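Local coordinates for protein 2-hydroxyisobutanoyl-CoA mutase large subunit (Aquincola tertiaricarbonis, PDB 4R3U) that isomerises 2-hydroxyisobutyryl-CoA and (S)-3-hydroxybutyryl-CoA in a cobalamin-dependent reaction, working as the large substrate-binding subunit alongside a small cobalamin-binding partner, at residues 102-105 with 111-114; 162-167 with 175-180; 270-275 with 321-326; 281-286 with 290-295. All blocks are in the same frame, centred on the assembly; numbering follows the deposited sequence.

Contact 1: 102-105 with 111-114. With 5AD (5'-deoxyadenosine), chain G.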
# COMPACT_ATOMS: atom_id res chain seq x y z
N ALA A 102 -8.11 -15.75 -13.93
CA ALA A 102 -9.14 -16.71 -13.55
C ALA A 102 -8.86 -18.00 -14.35
O ALA A 102 -8.58 -17.93 -15.55
CB ALA A 102 -10.53 -16.16 -13.89
N GLY A 103 -8.91 -19.14 -13.66
CA GLY A 103 -8.69 -20.41 -14.32
C GLY A 103 -8.69 -21.58 -13.37
O GLY A 103 -7.87 -21.64 -12.46
N PHE A 104 -9.64 -22.50 -13.57
CA PHE A 104 -9.82 -23.76 -12.84
C PHE A 104 -10.98 -24.54 -13.43
O PHE A 104 -11.90 -23.95 -14.00
CB PHE A 104 -10.00 -23.57 -11.32
CG PHE A 104 -11.16 -22.70 -10.89
CD1 PHE A 104 -10.99 -21.33 -10.70
CD2 PHE A 104 -12.40 -23.25 -10.63
CE1 PHE A 104 -12.06 -20.53 -10.32
CE2 PHE A 104 -13.46 -22.45 -10.21
CZ PHE A 104 -13.29 -21.10 -10.06
N GLY A 105 -10.91 -25.85 -13.28
CA GLY A 105 -11.92 -26.79 -13.72
C GLY A 105 -12.18 -26.71 -15.20
O GLY A 105 -11.25 -26.62 -16.00
N ASN A 111 -15.91 -19.53 -16.18
CA ASN A 111 -16.92 -18.57 -16.63
C ASN A 111 -17.65 -17.92 -15.44
O ASN A 111 -17.92 -16.73 -15.47
CB ASN A 111 -17.93 -19.25 -17.57
CG ASN A 111 -19.03 -18.35 -18.05
OD1 ASN A 111 -20.15 -18.40 -17.53
ND2 ASN A 111 -18.75 -17.51 -19.03
N LYS A 112 -17.96 -18.72 -14.39
CA LYS A 112 -18.60 -18.28 -13.15
C LYS A 112 -17.68 -17.24 -12.45
O LYS A 112 -18.16 -16.17 -12.04
CB LYS A 112 -18.91 -19.51 -12.25
CG LYS A 112 -19.62 -19.17 -10.92
CD LYS A 112 -19.46 -20.27 -9.86
CE LYS A 112 -18.46 -19.97 -8.74
NZ LYS A 112 -17.09 -20.52 -8.99
N ARG A 113 -16.36 -17.54 -12.36
CA ARG A 113 -15.34 -16.62 -11.80
C ARG A 113 -15.21 -15.33 -12.64
O ARG A 113 -15.09 -14.27 -12.04
CB ARG A 113 -13.98 -17.32 -11.64
CG ARG A 113 -12.91 -16.49 -10.90
CD ARG A 113 -13.27 -16.09 -9.47
NE ARG A 113 -13.18 -17.25 -8.59
CZ ARG A 113 -12.11 -17.56 -7.89
NH1 ARG A 113 -12.09 -18.66 -7.15
NH2 ARG A 113 -11.01 -16.83 -7.97
N PHE A 114 -15.25 -15.41 -14.01
CA PHE A 114 -15.23 -14.21 -14.88
C PHE A 114 -16.34 -13.26 -14.44
O PHE A 114 -16.09 -12.08 -14.21
CB PHE A 114 -15.43 -14.55 -16.37
CG PHE A 114 -14.27 -15.19 -17.07
CD1 PHE A 114 -12.99 -15.16 -16.51
CD2 PHE A 114 -14.44 -15.86 -18.29
CE1 PHE A 114 -11.91 -15.77 -17.17
CE2 PHE A 114 -13.35 -16.41 -18.96
CZ PHE A 114 -12.10 -16.39 -18.39
N1 5AD G . -6.38 -18.25 -10.91
C2 5AD G . -5.82 -17.04 -10.50
N3 5AD G . -4.40 -16.90 -10.51
C4 5AD G . -3.64 -17.91 -10.99
N9 5AD G . -2.32 -18.06 -11.12
C8 5AD G . -2.11 -19.22 -11.74
N7 5AD G . -3.26 -19.84 -11.93
C5 5AD G . -4.23 -19.02 -11.48
C6 5AD G . -5.56 -19.17 -11.45
N6 5AD G . -6.01 -20.33 -11.89
C1' 5AD G . -1.23 -17.08 -10.99
C2' 5AD G . -0.93 -16.60 -9.61
C3' 5AD G . 0.57 -16.36 -9.70
C4' 5AD G . 0.99 -16.76 -11.11
C5' 5AD G . 2.29 -17.55 -11.06
O4' 5AD G . -0.02 -17.67 -11.48
O2' 5AD G . -1.59 -15.34 -9.41
O3' 5AD G . 0.84 -14.97 -9.43

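Contact 2: 162-167 with 175-180. With 3KK (S-{(3R,5R,9R)-1-[(2R,3S,4R,5R)-5-(6-amino-9H-purin-9-yl)-4-hydroxy-3-(phosphonooxy)tetrahydrofuran-2-yl]-3,5,9-trihydroxy-8,8-dimethyl-3,5-dioxido-10,14-dioxo-2,4,6-trioxa-11,15-diaza-3lambda~5~,5lambda~5~-diphosphaheptadecan-17-yl} 2-hydroxy-2-methylpropanethioate), chain F.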
# COMPACT_ATOMS: atom_id res chain seq x y z
N GLU A 162 -16.67 -22.16 -25.72
CA GLU A 162 -18.04 -21.66 -25.76
C GLU A 162 -18.54 -21.62 -24.33
O GLU A 162 -19.13 -20.61 -23.94
CB GLU A 162 -18.92 -22.55 -26.64
CG GLU A 162 -18.54 -22.47 -28.11
CD GLU A 162 -19.10 -23.52 -29.04
OE1 GLU A 162 -19.63 -24.55 -28.56
OE2 GLU A 162 -18.98 -23.33 -30.27
N ALA A 163 -18.23 -22.68 -23.53
CA ALA A 163 -18.57 -22.80 -22.09
C ALA A 163 -17.83 -21.74 -21.31
O ALA A 163 -18.45 -21.09 -20.47
CB ALA A 163 -18.20 -24.18 -21.56
N LEU A 164 -16.54 -21.52 -21.64
CA LEU A 164 -15.66 -20.53 -21.03
C LEU A 164 -16.14 -19.09 -21.16
O LEU A 164 -16.05 -18.33 -20.21
CB LEU A 164 -14.22 -20.65 -21.60
CG LEU A 164 -13.17 -19.64 -21.08
CD1 LEU A 164 -12.70 -20.01 -19.71
CD2 LEU A 164 -12.00 -19.53 -22.01
N LEU A 165 -16.56 -18.72 -22.35
CA LEU A 165 -16.97 -17.37 -22.71
C LEU A 165 -18.49 -17.21 -22.88
O LEU A 165 -18.95 -16.25 -23.50
CB LEU A 165 -16.18 -16.91 -23.98
CG LEU A 165 -14.66 -16.72 -23.78
CD1 LEU A 165 -13.93 -16.68 -25.09
CD2 LEU A 165 -14.35 -15.46 -22.93
N ALA A 166 -19.26 -18.12 -22.26
CA ALA A 166 -20.72 -18.10 -22.28
C ALA A 166 -21.21 -16.79 -21.67
O ALA A 166 -20.68 -16.37 -20.64
CB ALA A 166 -21.28 -19.29 -21.52
N ASP A 167 -22.18 -16.14 -22.34
CA ASP A 167 -22.79 -14.87 -21.92
C ASP A 167 -21.78 -13.70 -21.80
O ASP A 167 -22.03 -12.74 -21.07
CB ASP A 167 -23.63 -15.04 -20.62
CG ASP A 167 -24.41 -16.34 -20.52
OD1 ASP A 167 -25.38 -16.53 -21.32
OD2 ASP A 167 -24.04 -17.19 -19.68
N VAL A 175 -10.50 -9.91 -23.93
CA VAL A 175 -10.22 -11.26 -23.43
C VAL A 175 -8.77 -11.70 -23.68
O VAL A 175 -8.39 -11.97 -24.83
CB VAL A 175 -11.25 -12.31 -23.97
CG1 VAL A 175 -10.93 -13.72 -23.47
CG2 VAL A 175 -12.69 -11.92 -23.62
N SER A 176 -8.02 -11.86 -22.58
CA SER A 176 -6.64 -12.33 -22.52
C SER A 176 -6.57 -13.85 -22.21
O SER A 176 -7.29 -14.35 -21.33
CB SER A 176 -5.85 -11.55 -21.46
OG SER A 176 -4.48 -11.93 -21.48
N PHE A 177 -5.68 -14.55 -22.92
CA PHE A 177 -5.41 -15.99 -22.76
C PHE A 177 -3.93 -16.18 -22.42
O PHE A 177 -3.05 -15.80 -23.21
CB PHE A 177 -5.75 -16.76 -24.04
CG PHE A 177 -7.22 -16.93 -24.39
CD1 PHE A 177 -8.19 -16.99 -23.39
CD2 PHE A 177 -7.62 -17.08 -25.72
CE1 PHE A 177 -9.53 -17.19 -23.72
CE2 PHE A 177 -8.96 -17.29 -26.05
CZ PHE A 177 -9.91 -17.36 -25.05
N THR A 178 -3.63 -16.72 -21.22
CA THR A 178 -2.24 -17.00 -20.82
C THR A 178 -1.87 -18.37 -21.41
O THR A 178 -1.77 -19.37 -20.70
CB THR A 178 -2.10 -16.97 -19.33
OG1 THR A 178 -2.61 -15.73 -18.87
CG2 THR A 178 -0.68 -17.16 -18.88
N ILE A 179 -1.71 -18.39 -22.73
CA ILE A 179 -1.45 -19.58 -23.49
C ILE A 179 -0.15 -19.37 -24.29
O ILE A 179 0.12 -18.26 -24.74
CB ILE A 179 -2.72 -19.96 -24.33
CG1 ILE A 179 -2.65 -21.41 -24.91
CG2 ILE A 179 -3.04 -18.91 -25.40
CD1 ILE A 179 -3.04 -22.51 -23.94
N ASN A 180 0.68 -20.41 -24.38
CA ASN A 180 1.98 -20.27 -25.01
C ASN A 180 2.31 -21.21 -26.20
O ASN A 180 1.98 -20.81 -27.32
CB ASN A 180 3.09 -20.14 -23.95
CG ASN A 180 2.90 -18.94 -23.08
OD1 ASN A 180 3.19 -17.82 -23.48
ND2 ASN A 180 2.37 -19.13 -21.87
C4 3KK F . 1.36 -17.76 -15.66
C3 3KK F . 0.88 -16.39 -15.19
C2 3KK F . 1.82 -15.83 -14.13
O3 3KK F . -0.41 -16.56 -14.61
C1 3KK F . 0.76 -15.39 -16.34
O1 3KK F . 1.60 -15.31 -17.24
S1P 3KK F . -0.68 -14.38 -16.24
C2P 3KK F . -0.58 -13.35 -17.73
C3P 3KK F . -1.88 -12.62 -17.95
N4P 3KK F . -1.71 -11.73 -19.10
C5P 3KK F . -2.47 -10.65 -19.28
O5P 3KK F . -3.38 -10.30 -18.52
C6P 3KK F . -2.09 -9.87 -20.54
C7P 3KK F . -3.05 -8.71 -20.81
N8P 3KK F . -2.59 -7.93 -21.97
C9P 3KK F . -3.37 -6.99 -22.52
O9P 3KK F . -4.50 -6.73 -22.10
CAP 3KK F . -2.80 -6.29 -23.79
OAP 3KK F . -2.06 -7.21 -24.63
CBP 3KK F . -2.10 -4.91 -23.58
CDP 3KK F . -1.81 -4.25 -24.93
CEP 3KK F . -0.76 -5.06 -22.84
CCP 3KK F . -3.01 -3.93 -22.80
O6A 3KK F . -4.29 -3.88 -23.45
P2A 3KK F . -5.62 -3.33 -22.80
O4A 3KK F . -5.73 -3.83 -21.42
O5A 3KK F . -6.72 -3.59 -23.75
O3A 3KK F . -5.27 -1.74 -22.71
P1A 3KK F . -5.08 -0.69 -23.96
O1A 3KK F . -4.83 -1.38 -25.25
O2A 3KK F . -4.13 0.34 -23.52
O5B 3KK F . -6.58 -0.05 -23.90
C5B 3KK F . -7.70 -0.56 -24.67
C4B 3KK F . -8.20 0.52 -25.65
O4B 3KK F . -8.35 1.82 -24.99
C3B 3KK F . -7.22 0.73 -26.80
O3B 3KK F . -7.98 0.98 -28.00
P3B 3KK F . -8.06 -0.07 -29.23
O8A 3KK F . -6.64 -0.18 -29.64
O7A 3KK F . -8.67 -1.26 -28.62
O9A 3KK F . -8.94 0.66 -30.18
C2B 3KK F . -6.44 1.96 -26.38
O2B 3KK F . -5.91 2.67 -27.51
C1B 3KK F . -7.50 2.78 -25.66
N9A 3KK F . -6.91 3.69 -24.64
C8A 3KK F . -6.25 3.39 -23.52
N7A 3KK F . -5.91 4.53 -22.92
C5A 3KK F . -6.39 5.55 -23.65
C4A 3KK F . -7.02 5.02 -24.71
N3A 3KK F . -7.61 5.81 -25.65
C2A 3KK F . -7.59 7.22 -25.50
N1A 3KK F . -6.92 7.73 -24.36
C6A 3KK F . -6.33 6.89 -23.48
N6A 3KK F . -5.69 7.35 -22.41

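Contact 3: 270-275 with 321-326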
# COMPACT_ATOMS: atom_id res chain seq x y z
N PHE A 270 16.45 -9.12 -21.34
CA PHE A 270 16.15 -10.41 -22.00
C PHE A 270 14.83 -10.38 -22.78
O PHE A 270 14.72 -11.04 -23.81
CB PHE A 270 16.24 -11.59 -21.02
CG PHE A 270 17.57 -11.80 -20.30
CD1 PHE A 270 18.71 -11.08 -20.66
CD2 PHE A 270 17.68 -12.73 -19.28
CE1 PHE A 270 19.91 -11.28 -20.00
CE2 PHE A 270 18.90 -12.97 -18.66
CZ PHE A 270 20.00 -12.22 -19.01
N THR A 271 13.86 -9.55 -22.34
CA THR A 271 12.58 -9.36 -23.01
C THR A 271 12.82 -8.58 -24.30
O THR A 271 12.27 -8.95 -25.36
CB THR A 271 11.56 -8.67 -22.08
OG1 THR A 271 11.48 -9.41 -20.87
CG2 THR A 271 10.17 -8.59 -22.70
N LEU A 272 13.65 -7.53 -24.23
CA LEU A 272 14.02 -6.76 -25.41
C LEU A 272 14.82 -7.61 -26.41
O LEU A 272 14.58 -7.50 -27.62
CB LEU A 272 14.71 -5.45 -25.04
CG LEU A 272 13.79 -4.41 -24.38
CD1 LEU A 272 14.52 -3.13 -24.10
CD2 LEU A 272 12.54 -4.14 -25.23
N ALA A 273 15.68 -8.54 -25.91
CA ALA A 273 16.45 -9.48 -26.77
C ALA A 273 15.49 -10.35 -27.59
O ALA A 273 15.71 -10.55 -28.79
CB ALA A 273 17.38 -10.34 -25.91
N ASN A 274 14.41 -10.82 -26.95
CA ASN A 274 13.34 -11.62 -27.54
C ASN A 274 12.55 -10.82 -28.58
O ASN A 274 12.28 -11.35 -29.66
CB ASN A 274 12.42 -12.19 -26.45
CG ASN A 274 13.03 -13.36 -25.70
OD1 ASN A 274 14.03 -13.96 -26.14
ND2 ASN A 274 12.41 -13.76 -24.60
N LEU A 275 12.24 -9.54 -28.27
CA LEU A 275 11.56 -8.64 -29.20
C LEU A 275 12.33 -8.55 -30.53
O LEU A 275 11.73 -8.72 -31.59
CB LEU A 275 11.36 -7.23 -28.60
CG LEU A 275 11.09 -6.10 -29.62
CD1 LEU A 275 9.65 -6.09 -30.10
CD2 LEU A 275 11.50 -4.77 -29.07
N ALA A 321 11.38 2.41 -27.80
CA ALA A 321 11.20 3.47 -28.79
C ALA A 321 12.44 3.60 -29.69
O ALA A 321 12.30 3.57 -30.92
CB ALA A 321 10.92 4.79 -28.11
N LYS A 322 13.64 3.68 -29.04
CA LYS A 322 14.93 3.84 -29.72
C LYS A 322 15.24 2.68 -30.66
O LYS A 322 15.71 2.93 -31.77
CB LYS A 322 16.05 4.09 -28.70
CG LYS A 322 15.97 5.48 -28.09
CD LYS A 322 16.97 5.73 -26.96
CE LYS A 322 16.96 7.20 -26.60
NZ LYS A 322 18.06 7.55 -25.66
N ILE A 323 14.94 1.44 -30.24
CA ILE A 323 15.18 0.20 -31.01
C ILE A 323 14.32 0.20 -32.27
O ILE A 323 14.83 0.00 -33.37
CB ILE A 323 14.96 -1.07 -30.13
CG1 ILE A 323 16.04 -1.20 -29.03
CG2 ILE A 323 14.88 -2.34 -30.97
CD1 ILE A 323 15.60 -2.20 -27.83
N MET A 324 13.00 0.42 -32.10
CA MET A 324 12.02 0.44 -33.18
C MET A 324 12.30 1.53 -34.22
O MET A 324 12.32 1.22 -35.42
CB MET A 324 10.59 0.54 -32.60
CG MET A 324 10.21 -0.65 -31.71
SD MET A 324 10.59 -2.32 -32.36
CE MET A 324 9.29 -2.53 -33.45
N LYS A 325 12.64 2.75 -33.77
CA LYS A 325 12.99 3.85 -34.65
C LYS A 325 14.35 3.67 -35.29
O LYS A 325 14.44 3.68 -36.52
CB LYS A 325 12.93 5.21 -33.91
CG LYS A 325 13.04 6.41 -34.86
CD LYS A 325 13.54 7.68 -34.18
CE LYS A 325 13.02 8.89 -34.89
NZ LYS A 325 13.03 10.08 -34.00
N GLU A 326 15.41 3.55 -34.47
CA GLU A 326 16.79 3.49 -34.95
C GLU A 326 17.21 2.19 -35.58
O GLU A 326 17.84 2.22 -36.64
CB GLU A 326 17.81 3.95 -33.89
CG GLU A 326 17.59 5.37 -33.36
CD GLU A 326 17.65 6.57 -34.30
OE1 GLU A 326 18.45 6.55 -35.26
OE2 GLU A 326 16.96 7.58 -34.01

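Contact 4: 281-286 with 290-295. With 3KK (S-{(3R,5R,9R)-1-[(2R,3S,4R,5R)-5-(6-amino-9H-purin-9-yl)-4-hydroxy-3-(phosphonooxy)tetrahydrofuran-2-yl]-3,5,9-trihydroxy-8,8-dimethyl-3,5-dioxido-10,14-dioxo-2,4,6-trioxa-11,15-diaza-3lambda~5~,5lambda~5~-diphosphaheptadecan-17-yl} 2-hydroxy-2-methylpropanethioate), chain F.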
# COMPACT_ATOMS: atom_id res chain seq x y z
N GLU A 281 12.19 -11.99 -37.54
CA GLU A 281 11.46 -13.12 -38.10
C GLU A 281 10.24 -12.70 -38.89
O GLU A 281 9.98 -13.28 -39.95
CB GLU A 281 11.07 -14.13 -37.00
CG GLU A 281 11.98 -15.33 -36.87
CD GLU A 281 12.80 -15.72 -38.07
OE1 GLU A 281 13.94 -15.22 -38.20
OE2 GLU A 281 12.30 -16.52 -38.89
N VAL A 282 9.47 -11.71 -38.38
CA VAL A 282 8.27 -11.17 -39.03
C VAL A 282 8.65 -10.34 -40.27
O VAL A 282 8.07 -10.55 -41.32
CB VAL A 282 7.32 -10.41 -38.07
CG1 VAL A 282 6.05 -9.96 -38.79
CG2 VAL A 282 6.95 -11.27 -36.85
N THR A 283 9.64 -9.44 -40.16
CA THR A 283 10.07 -8.59 -41.29
C THR A 283 10.70 -9.37 -42.43
O THR A 283 10.62 -8.94 -43.58
CB THR A 283 10.88 -7.37 -40.85
OG1 THR A 283 12.07 -7.80 -40.19
CG2 THR A 283 10.09 -6.43 -39.97
N LYS A 284 11.28 -10.56 -42.10
CA LYS A 284 11.90 -11.51 -43.03
C LYS A 284 10.86 -11.99 -44.06
O LYS A 284 11.23 -12.29 -45.19
CB LYS A 284 12.46 -12.70 -42.23
CG LYS A 284 13.61 -13.46 -42.87
CD LYS A 284 14.00 -14.65 -41.97
CE LYS A 284 14.59 -15.82 -42.76
NZ LYS A 284 14.41 -17.14 -42.07
N THR A 285 9.56 -11.99 -43.68
CA THR A 285 8.42 -12.38 -44.55
C THR A 285 8.09 -11.28 -45.56
O THR A 285 7.22 -11.46 -46.41
CB THR A 285 7.14 -12.65 -43.71
OG1 THR A 285 6.64 -11.41 -43.19
CG2 THR A 285 7.34 -13.66 -42.59
N GLY A 286 8.75 -10.13 -45.43
CA GLY A 286 8.49 -8.97 -46.27
C GLY A 286 7.47 -8.03 -45.67
O GLY A 286 7.10 -7.02 -46.29
N ASP A 290 5.99 -1.36 -39.59
CA ASP A 290 4.81 -0.56 -39.26
C ASP A 290 3.45 -1.26 -39.46
O ASP A 290 2.43 -0.79 -38.95
CB ASP A 290 4.89 0.84 -39.91
CG ASP A 290 6.05 1.70 -39.42
OD1 ASP A 290 6.36 1.65 -38.22
OD2 ASP A 290 6.60 2.48 -40.23
N GLU A 291 3.44 -2.43 -40.13
CA GLU A 291 2.22 -3.22 -40.32
C GLU A 291 1.88 -4.01 -39.03
O GLU A 291 0.74 -4.46 -38.91
CB GLU A 291 2.38 -4.23 -41.48
CG GLU A 291 2.49 -3.64 -42.88
CD GLU A 291 2.45 -4.71 -43.96
OE1 GLU A 291 3.44 -4.83 -44.72
OE2 GLU A 291 1.43 -5.43 -44.04
N PHE A 292 2.85 -4.24 -38.12
CA PHE A 292 2.64 -5.08 -36.93
C PHE A 292 3.16 -4.51 -35.61
O PHE A 292 2.54 -4.76 -34.57
CB PHE A 292 3.17 -6.51 -37.17
CG PHE A 292 4.67 -6.63 -37.25
CD1 PHE A 292 5.34 -6.41 -38.46
CD2 PHE A 292 5.43 -6.95 -36.12
CE1 PHE A 292 6.73 -6.50 -38.53
CE2 PHE A 292 6.83 -7.03 -36.20
CZ PHE A 292 7.46 -6.80 -37.40
N ALA A 293 4.27 -3.75 -35.63
CA ALA A 293 4.84 -3.13 -34.42
C ALA A 293 3.83 -2.36 -33.56
O ALA A 293 3.87 -2.53 -32.32
CB ALA A 293 6.04 -2.29 -34.75
N PRO A 294 2.86 -1.59 -34.14
CA PRO A 294 1.87 -0.90 -33.29
C PRO A 294 1.06 -1.82 -32.36
O PRO A 294 0.68 -1.39 -31.27
CB PRO A 294 0.95 -0.21 -34.31
CG PRO A 294 1.77 -0.06 -35.52
CD PRO A 294 2.64 -1.26 -35.57
N ARG A 295 0.83 -3.08 -32.80
CA ARG A 295 0.07 -4.11 -32.11
C ARG A 295 0.88 -5.07 -31.21
O ARG A 295 0.29 -5.88 -30.48
CB ARG A 295 -0.83 -4.88 -33.08
CG ARG A 295 -2.17 -4.18 -33.35
CD ARG A 295 -3.10 -4.31 -32.17
NE ARG A 295 -4.11 -3.26 -32.18
CZ ARG A 295 -4.81 -2.87 -31.13
NH1 ARG A 295 -5.70 -1.90 -31.25
NH2 ARG A 295 -4.64 -3.46 -29.95
C4 3KK F . 1.36 -17.76 -15.66
C3 3KK F . 0.88 -16.39 -15.19
C2 3KK F . 1.82 -15.83 -14.13
O3 3KK F . -0.41 -16.56 -14.61
C1 3KK F . 0.76 -15.39 -16.34
O1 3KK F . 1.60 -15.31 -17.24
S1P 3KK F . -0.68 -14.38 -16.24
C2P 3KK F . -0.58 -13.35 -17.73
C3P 3KK F . -1.88 -12.62 -17.95
N4P 3KK F . -1.71 -11.73 -19.10
C5P 3KK F . -2.47 -10.65 -19.28
O5P 3KK F . -3.38 -10.30 -18.52
C6P 3KK F . -2.09 -9.87 -20.54
C7P 3KK F . -3.05 -8.71 -20.81
N8P 3KK F . -2.59 -7.93 -21.97
C9P 3KK F . -3.37 -6.99 -22.52
O9P 3KK F . -4.50 -6.73 -22.10
CAP 3KK F . -2.80 -6.29 -23.79
OAP 3KK F . -2.06 -7.21 -24.63
CBP 3KK F . -2.10 -4.91 -23.58
CDP 3KK F . -1.81 -4.25 -24.93
CEP 3KK F . -0.76 -5.06 -22.84
CCP 3KK F . -3.01 -3.93 -22.80
O6A 3KK F . -4.29 -3.88 -23.45
P2A 3KK F . -5.62 -3.33 -22.80
O4A 3KK F . -5.73 -3.83 -21.42
O5A 3KK F . -6.72 -3.59 -23.75
O3A 3KK F . -5.27 -1.74 -22.71
P1A 3KK F . -5.08 -0.69 -23.96
O1A 3KK F . -4.83 -1.38 -25.25
O2A 3KK F . -4.13 0.34 -23.52
O5B 3KK F . -6.58 -0.05 -23.90
C5B 3KK F . -7.70 -0.56 -24.67
C4B 3KK F . -8.20 0.52 -25.65
O4B 3KK F . -8.35 1.82 -24.99
C3B 3KK F . -7.22 0.73 -26.80
O3B 3KK F . -7.98 0.98 -28.00
P3B 3KK F . -8.06 -0.07 -29.23
O8A 3KK F . -6.64 -0.18 -29.64
O7A 3KK F . -8.67 -1.26 -28.62
O9A 3KK F . -8.94 0.66 -30.18
C2B 3KK F . -6.44 1.96 -26.38
O2B 3KK F . -5.91 2.67 -27.51
C1B 3KK F . -7.50 2.78 -25.66
N9A 3KK F . -6.91 3.69 -24.64
C8A 3KK F . -6.25 3.39 -23.52
N7A 3KK F . -5.91 4.53 -22.92
C5A 3KK F . -6.39 5.55 -23.65
C4A 3KK F . -7.02 5.02 -24.71
N3A 3KK F . -7.61 5.81 -25.65
C2A 3KK F . -7.59 7.22 -25.50
N1A 3KK F . -6.92 7.73 -24.36
C6A 3KK F . -6.33 6.89 -23.48
N6A 3KK F . -5.69 7.35 -22.41

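Contact 1: 102-105 with 111-114
Arg113 presents its guanidinium group to the ring of Phe104 while its NH2 is hydrogen-bonded to Pro388 O, a backbone oxygen outside the two segments. One face of the guanidinium receives ring atom CE1 of Phe104, which sits toward the rim of the group; Arg113 NH1 to Phe104 CE1 is 3.7 Å. The two planes are 55° apart, so this is neither a flat stack nor a perpendicular meeting. The chain of Arg113 leaves the helix with CG opposite the backbone N (chi1 -173°), and bends at chi2 and chi3 then turn the guanidinium so that a face meets Phe104 CE1. Nearer the backbone, Arg113 CB is 4.0 Å from Phe104 CE1. Lys112 arrives differently, its NZ lying near the plane of the Phe104 ring, 4.0 Å from CZ at the edge.

Deeper in, Ala102 CB nestles against Phe114, 3.6 Å from CE1 on the ring, and touches Arg113 CG at 3.8 Å. The carbonyl O of Gly103 faces N6 of the 5'-deoxyadenosine, although the modelled separation is too short to be taken at face value. The contact joins the end of strand 97-102 and its loop to the helix that follows, 107-119. Strand 125-128 packs on Phe114, and helix 390-405 lies against Lys112 and Arg113.

Contact 2: 162-167 with 175-180
The ring of Phe177 has Leu165 CD1 at its edge, near the plane and 4.1 Å from CZ, while Leu164 CD2 approaches obliquely, 3.8 Å from CE1. Tyr190 on helix 183-196 meets the same ring with its plane at about 90°. Both leucines come toward Phe177 from the opposite direction, but they use different rotamers. In Leu164, CG is opposite the backbone N (chi1 178°); in Leu165 it lies opposite the carbonyl carbon instead (chi1 -67°). The second methyl of Leu165, CD2, slides past Val175 and rests 3.9 Å from CG1, with CG2 only slightly farther.

This is the helix-to-strand half of a beta-alpha-beta crossover in the TIM barrel: helix 158-164 comes between the parallel neighbours 125-128 and 175-178 in sequence. Alternation along the strand sends Val175 and Phe177 to the helices, and Ser176 and Thr178 to the acyl-CoA bound on the inner side. Ser176 OG is 3.2 Å from C5P of the pantetheine arm. Thr178, centre of an inverse gamma turn, sets its methyl CG2 3.4 Å from the thioester oxygen O1. Thr178 OG1 is hydrogen-bonded to Asp128 OD1, the carboxylate inferred to matter for stereospecificity. At the helix end, the carbonyl O of Leu165 accepts a hydrogen bond from Arg197 NH2.

Contact 3: 270-275 with 321-326
Two successive outer helices of the TIM barrel, 264-283 and 306-327, lean on each other here through four buried apolar side chains. The backbones stay well apart, with Leu272 CA and Ile323 CA, the nearest pair, 9.0 Å from each other, and branch ends bridge the gap. Leu272 CD1 meets Ile323 CD1 at 4.0 Å, the two side chains passing at a slant. Ile323 gets there with CG1 opposite its carbonyl carbon (chi1 -68°) and an extended second torsion that pushes CD1 outward. One turn along the first helix, Leu275 CD2 lies 4.2 Å from Met324 SD; chi1 and chi2 of the methionine both bend (-61° and -47°) and carry SD to the leucine.

Helix 420-442 adds Ile433 against Leu272, and Phe434 and Leu437 against Ile323. With strand 298-302 running between the two helices in sequence, the arrangement is the helix-on-helix packing of neighbouring beta-alpha units in a TIM barrel.

Contact 4: 281-286 with 290-295
Val282 sets its CG1 methyl over one face of the Phe292 ring, 3.6 Å from the ring centroid and only 12° off the ring normal, a well-centred CH-pi contact. The closest ring atom to that methyl is CE1, at 3.5 Å, while Val282 CB sits above CZ. The two side chains run past each other in opposite directions. Thr283 crosses the phenylalanine at about a right angle and puts CG2 at the ring edge, near its plane, 3.7 Å from CE1. Its chi1 of 61° sets CG2 opposite the carbonyl carbon, facing the ring, while OG1 turns back to bond Val279 O within the helix.

The contact closes the short connection from helix 264-283 toward strand 298-302, an alpha-to-beta loop of the TIM barrel. The helix runs out through a type I turn from Thr283 to Gly286, where phi becomes positive. Two donors of Thr285 grip Val282 O: the backbone N at 3.1 Å, and OG1 at 2.5 Å, the hydroxyl coming nearly in line with the carbonyl.

Past Phe292 the chain takes a 3-10 turn to Arg295, whose NH1 donates to O8A on the 3'-phosphate of the acyl-CoA at 2.5 Å with an N-H...O angle of 139°. That phosphate oxygen lies at the edge of the guanidinium, and Asn248 OD1 takes a hydrogen bond from NH2.

Along the chain, contact 1 comes first, closing the short loop between strand 97-102 and helix 107-119. Contact 2 follows in series, tying the end of helix 158-164 to strand 175-178. The two touch: Asn111 ND2 reaches the carbonyl oxygens of Leu164 and Ala166, joining one beta-alpha unit to the next. On the opposite side of the chain's centre from both, contact 3 closes a long loop from helix 264-283 to helix 306-327. Contact 4 is nested inside that loop, between the end of the same first helix and the segment leading to strand 298-302, and Met324 packs on Ala293 to connect them. Contacts 2 and 4 touch the same acyl-CoA, at its pantetheine-thioester part and its 3'-phosphate.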